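Local structure of CRISPR-associated endonuclease Cas9 (Campylobacter jejuni subsp. jejuni serotype O:2, 5X2H) at residues S167-Y176 / R199-E209. The protein is an RNA-guided endonuclease that recognises and cleaves DNA of invading genetic elements in CRISPR adaptive immunity. Sequence-based numbering, arbitrary orientation.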
loop_
_atom_site.group_PDB
_atom_site.type_symbol
_atom_site.label_atom_id
_atom_site.label_comp_id
_atom_site.label_asym_id
_atom_site.label_seq_id
_atom_site.Cartn_x
_atom_site.Cartn_y
_atom_site.Cartn_z
ATOM N N SER A 167 22.159 -30.246 18.759
ATOM C CA SER A 167 21.967 -29.268 17.702
ATOM C C SER A 167 20.586 -29.434 17.090
ATOM O O SER A 167 19.906 -30.446 17.288
ATOM C CB SER A 167 23.041 -29.407 16.615
ATOM O OG SER A 167 22.834 -30.576 15.839
ATOM N N VAL A 168 20.178 -28.412 16.334
ATOM C CA VAL A 168 18.936 -28.490 15.573
ATOM C C VAL A 168 19.007 -29.624 14.559
ATOM O O VAL A 168 18.029 -30.352 14.348
ATOM C CB VAL A 168 18.645 -27.139 14.894
ATOM C CG1 VAL A 168 17.493 -27.269 13.909
ATOM C CG2 VAL A 168 18.350 -26.071 15.936
ATOM N N GLY A 169 20.172 -29.800 13.931
ATOM C CA GLY A 169 20.320 -30.854 12.939
ATOM C C GLY A 169 20.039 -32.234 13.502
ATOM O O GLY A 169 19.293 -33.018 12.913
ATOM N N GLU A 170 20.635 -32.548 14.656
ATOM C CA GLU A 170 20.379 -33.840 15.288
ATOM C C GLU A 170 18.909 -33.985 15.665
ATOM O O GLU A 170 18.323 -35.064 15.514
ATOM C CB GLU A 170 21.263 -34.007 16.525
ATOM C CG GLU A 170 21.006 -35.295 17.293
ATOM C CD GLU A 170 21.752 -35.353 18.612
ATOM O OE1 GLU A 170 22.299 -34.314 19.037
ATOM O OE2 GLU A 170 21.789 -36.439 19.228
ATOM N N TYR A 171 18.299 -32.904 16.155
ATOM C CA TYR A 171 16.893 -32.944 16.543
ATOM C C TYR A 171 16.001 -33.286 15.355
ATOM O O TYR A 171 15.161 -34.189 15.435
ATOM C CB TYR A 171 16.499 -31.602 17.159
ATOM C CG TYR A 171 15.014 -31.376 17.337
ATOM C CD1 TYR A 171 14.257 -32.193 18.169
ATOM C CD2 TYR A 171 14.374 -30.324 16.695
ATOM C CE1 TYR A 171 12.900 -31.977 18.341
ATOM C CE2 TYR A 171 13.022 -30.098 16.862
ATOM C CZ TYR A 171 12.289 -30.926 17.684
ATOM O OH TYR A 171 10.943 -30.695 17.846
ATOM N N LEU A 172 16.179 -32.582 14.236
ATOM C CA LEU A 172 15.360 -32.858 13.060
ATOM C C LEU A 172 15.689 -34.221 12.462
ATOM O O LEU A 172 14.798 -34.918 11.964
ATOM C CB LEU A 172 15.549 -31.757 12.018
ATOM C CG LEU A 172 15.084 -30.358 12.430
ATOM C CD1 LEU A 172 15.360 -29.344 11.325
ATOM C CD2 LEU A 172 13.605 -30.374 12.796
ATOM N N TYR A 173 16.962 -34.619 12.504
ATOM C CA TYR A 173 17.359 -35.878 11.883
ATOM C C TYR A 173 16.827 -37.075 12.658
ATOM O O TYR A 173 16.478 -38.101 12.062
ATOM C CB TYR A 173 18.882 -35.944 11.766
ATOM C CG TYR A 173 19.407 -37.287 11.319
ATOM C CD1 TYR A 173 19.215 -37.729 10.017
ATOM C CD2 TYR A 173 20.101 -38.110 12.196
ATOM C CE1 TYR A 173 19.692 -38.956 9.603
ATOM C CE2 TYR A 173 20.585 -39.341 11.790
ATOM C CZ TYR A 173 20.378 -39.757 10.492
ATOM O OH TYR A 173 20.856 -40.977 10.075
ATOM N N LYS A 174 16.752 -36.967 13.983
ATOM C CA LYS A 174 16.359 -38.100 14.811
ATOM C C LYS A 174 14.873 -38.121 15.136
ATOM O O LYS A 174 14.318 -39.201 15.369
ATOM C CB LYS A 174 17.160 -38.100 16.114
ATOM C CG LYS A 174 18.608 -38.512 15.947
ATOM C CD LYS A 174 19.310 -38.574 17.291
ATOM C CE LYS A 174 20.654 -39.269 17.180
ATOM N NZ LYS A 174 21.418 -39.185 18.453
ATOM N N GLU A 175 14.216 -36.964 15.160
ATOM C CA GLU A 175 12.807 -36.906 15.527
ATOM C C GLU A 175 11.873 -36.976 14.328
ATOM O O GLU A 175 10.753 -37.482 14.458
ATOM C CB GLU A 175 12.515 -35.626 16.316
ATOM C CG GLU A 175 13.079 -35.617 17.725
ATOM C CD GLU A 175 12.287 -36.495 18.674
ATOM O OE1 GLU A 175 11.116 -36.802 18.365
ATOM O OE2 GLU A 175 12.837 -36.878 19.728
ATOM N N TYR A 176 12.298 -36.489 13.168
ATOM C CA TYR A 176 11.369 -36.396 12.047
ATOM C C TYR A 176 11.897 -36.992 10.750
ATOM O O TYR A 176 11.116 -37.575 9.996
ATOM C CB TYR A 176 10.978 -34.925 11.819
ATOM C CG TYR A 176 10.427 -34.247 13.053
ATOM C CD1 TYR A 176 9.194 -34.613 13.578
ATOM C CD2 TYR A 176 11.139 -33.240 13.693
ATOM C CE1 TYR A 176 8.687 -33.999 14.708
ATOM C CE2 TYR A 176 10.640 -32.621 14.823
ATOM C CZ TYR A 176 9.414 -33.003 15.326
ATOM O OH TYR A 176 8.914 -32.388 16.450
ATOM N N ARG A 199 7.222 -26.684 12.764
ATOM C CA ARG A 199 8.656 -26.940 12.788
ATOM C C ARG A 199 9.495 -25.672 12.915
ATOM O O ARG A 199 10.726 -25.753 12.840
ATOM C CB ARG A 199 9.068 -27.707 11.528
ATOM C CG ARG A 199 8.274 -28.982 11.278
ATOM C CD ARG A 199 8.783 -30.140 12.127
ATOM N NE ARG A 199 8.178 -31.404 11.720
ATOM C CZ ARG A 199 7.118 -31.953 12.305
ATOM N NH1 ARG A 199 6.636 -33.103 11.855
ATOM N NH2 ARG A 199 6.545 -31.357 13.342
ATOM N N CYS A 200 8.868 -24.511 13.111
ATOM C CA CYS A 200 9.615 -23.260 13.188
ATOM C C CYS A 200 10.556 -23.256 14.388
ATOM O O CYS A 200 10.149 -23.555 15.515
ATOM C CB CYS A 200 8.653 -22.078 13.267
ATOM S SG CYS A 200 7.851 -21.678 11.703
ATOM N N ILE A 201 11.819 -22.918 14.137
ATOM C CA ILE A 201 12.858 -22.885 15.160
ATOM C C ILE A 201 13.573 -21.542 15.087
ATOM O O ILE A 201 13.888 -21.058 13.994
ATOM C CB ILE A 201 13.858 -24.048 14.990
ATOM C CG1 ILE A 201 13.138 -25.390 15.138
ATOM C CG2 ILE A 201 14.999 -23.936 15.994
ATOM C CD1 ILE A 201 14.043 -26.588 14.986
ATOM N N ALA A 202 13.828 -20.947 16.252
ATOM C CA ALA A 202 14.454 -19.631 16.309
ATOM C C ALA A 202 15.824 -19.646 15.641
ATOM O O ALA A 202 16.598 -20.597 15.783
ATOM C CB ALA A 202 14.584 -19.164 17.760
ATOM N N GLN A 203 16.123 -18.564 14.919
ATOM C CA GLN A 203 17.347 -18.489 14.128
ATOM C C GLN A 203 18.602 -18.631 14.987
ATOM O O GLN A 203 19.609 -19.178 14.522
ATOM C CB GLN A 203 17.364 -17.170 13.349
ATOM C CG GLN A 203 18.679 -16.845 12.664
ATOM C CD GLN A 203 18.567 -15.649 11.743
ATOM O OE1 GLN A 203 19.435 -14.777 11.735
ATOM N NE2 GLN A 203 17.495 -15.601 10.959
ATOM N N SER A 204 18.561 -18.164 16.239
ATOM C CA SER A 204 19.745 -18.226 17.090
ATOM C C SER A 204 20.196 -19.662 17.336
ATOM O O SER A 204 21.393 -19.909 17.525
ATOM C CB SER A 204 19.479 -17.525 18.421
ATOM O OG SER A 204 18.495 -18.211 19.173
ATOM N N PHE A 205 19.262 -20.617 17.339
ATOM C CA PHE A 205 19.648 -22.012 17.529
ATOM C C PHE A 205 20.372 -22.563 16.308
ATOM O O PHE A 205 21.284 -23.385 16.450
ATOM C CB PHE A 205 18.423 -22.867 17.853
ATOM C CG PHE A 205 17.856 -22.615 19.222
ATOM C CD1 PHE A 205 18.601 -22.899 20.355
ATOM C CD2 PHE A 205 16.577 -22.103 19.377
ATOM C CE1 PHE A 205 18.086 -22.671 21.618
ATOM C CE2 PHE A 205 16.055 -21.874 20.637
ATOM C CZ PHE A 205 16.812 -22.158 21.760
ATOM N N LEU A 206 19.991 -22.123 15.108
ATOM C CA LEU A 206 20.693 -22.569 13.911
ATOM C C LEU A 206 22.063 -21.914 13.792
ATOM O O LEU A 206 22.987 -22.509 13.225
ATOM C CB LEU A 206 19.841 -22.289 12.673
ATOM C CG LEU A 206 18.615 -23.199 12.536
ATOM C CD1 LEU A 206 17.428 -22.433 12.020
ATOM C CD2 LEU A 206 18.921 -24.380 11.626
ATOM N N LYS A 207 22.216 -20.697 14.319
ATOM C CA LYS A 207 23.549 -20.116 14.411
ATOM C C LYS A 207 24.407 -20.876 15.412
ATOM O O LYS A 207 25.614 -21.033 15.199
ATOM C CB LYS A 207 23.457 -18.636 14.790
ATOM C CG LYS A 207 24.769 -17.881 14.655
ATOM C CD LYS A 207 24.579 -16.389 14.889
ATOM C CE LYS A 207 25.853 -15.618 14.585
ATOM N NZ LYS A 207 25.642 -14.147 14.697
ATOM N N ASP A 208 23.801 -21.370 16.498
ATOM C CA ASP A 208 24.543 -22.183 17.456
ATOM C C ASP A 208 25.014 -23.486 16.823
ATOM O O ASP A 208 26.109 -23.970 17.130
ATOM C CB ASP A 208 23.683 -22.475 18.685
ATOM C CG ASP A 208 23.322 -21.222 19.458
ATOM O OD1 ASP A 208 24.089 -20.239 19.396
ATOM O OD2 ASP A 208 22.268 -21.222 20.128
ATOM N N GLU A 209 24.204 -24.068 15.938
ATOM C CA GLU A 209 24.583 -25.335 15.323
ATOM C C GLU A 209 25.788 -25.161 14.407
ATOM O O GLU A 209 26.757 -25.924 14.489
ATOM C CB GLU A 209 23.403 -25.928 14.556
ATOM C CG GLU A 209 23.741 -27.234 13.853
ATOM C CD GLU A 209 22.579 -27.799 13.059
ATOM O OE1 GLU A 209 22.795 -28.770 12.302
ATOM O OE2 GLU A 209 21.453 -27.271 13.188
#
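The guanidinium of Arg199 lies flat over one face of the Tyr176 ring, the planes 14° apart, with Arg199 CZ 3.8 Å from the centroid of the Tyr176 ring: a stacked cation-pi pair. Arg199 CD covers the same face in a CH-pi contact, while Glu175 CB sits off-centre over the opposite one. At the ring edge, in its plane, Tyr176 OH donates to Tyr171 OH at 3.0 Å, so the ring is held by face and rim alike. A bend at chi2 brings the end of Arg199 over the ring, and a hydrogen bond from its NE to the carbonyl oxygen of Asn189 helps fix the guanidinium there. Tyr171 OH is also bonded to Asn158, and Ile201 CD1 meets the edge of the Tyr171 ring.

Ile201 CD1 also meets Val168 CG1 tip to tip at 3.7 Å. Val168 divides its branches: CG1, anti to the backbone N (chi1 170°), also reaches Leu206 CD2, whereas CG2 packs on Phe205 CB. Leu162 of helix 150-162 and Arg111 of helix 107-113 also touch this valine.

Polar contacts gather at the start of helix 168-175. Ser167 is its N-cap residue, and its OG accepts a nearly straight bond from Glu170 N. The extended side chain of Glu209 passes against Ser167 CB, and Glu209 OE2 takes a weak, bent bond from Gly169 N at 2.9 Å. The positive end of the helix dipole would be expected to favour this carboxylate, whose stronger partner is Arg111, salt-bridged to OE1. Helices 168-175 and 203-209 thus meet at 101°, their axes 10.2 Å apart, with an N-capped helix start facing an acidic side chain, in the alpha-helical recognition lobe of Cas9 close to the bound nucleic acid.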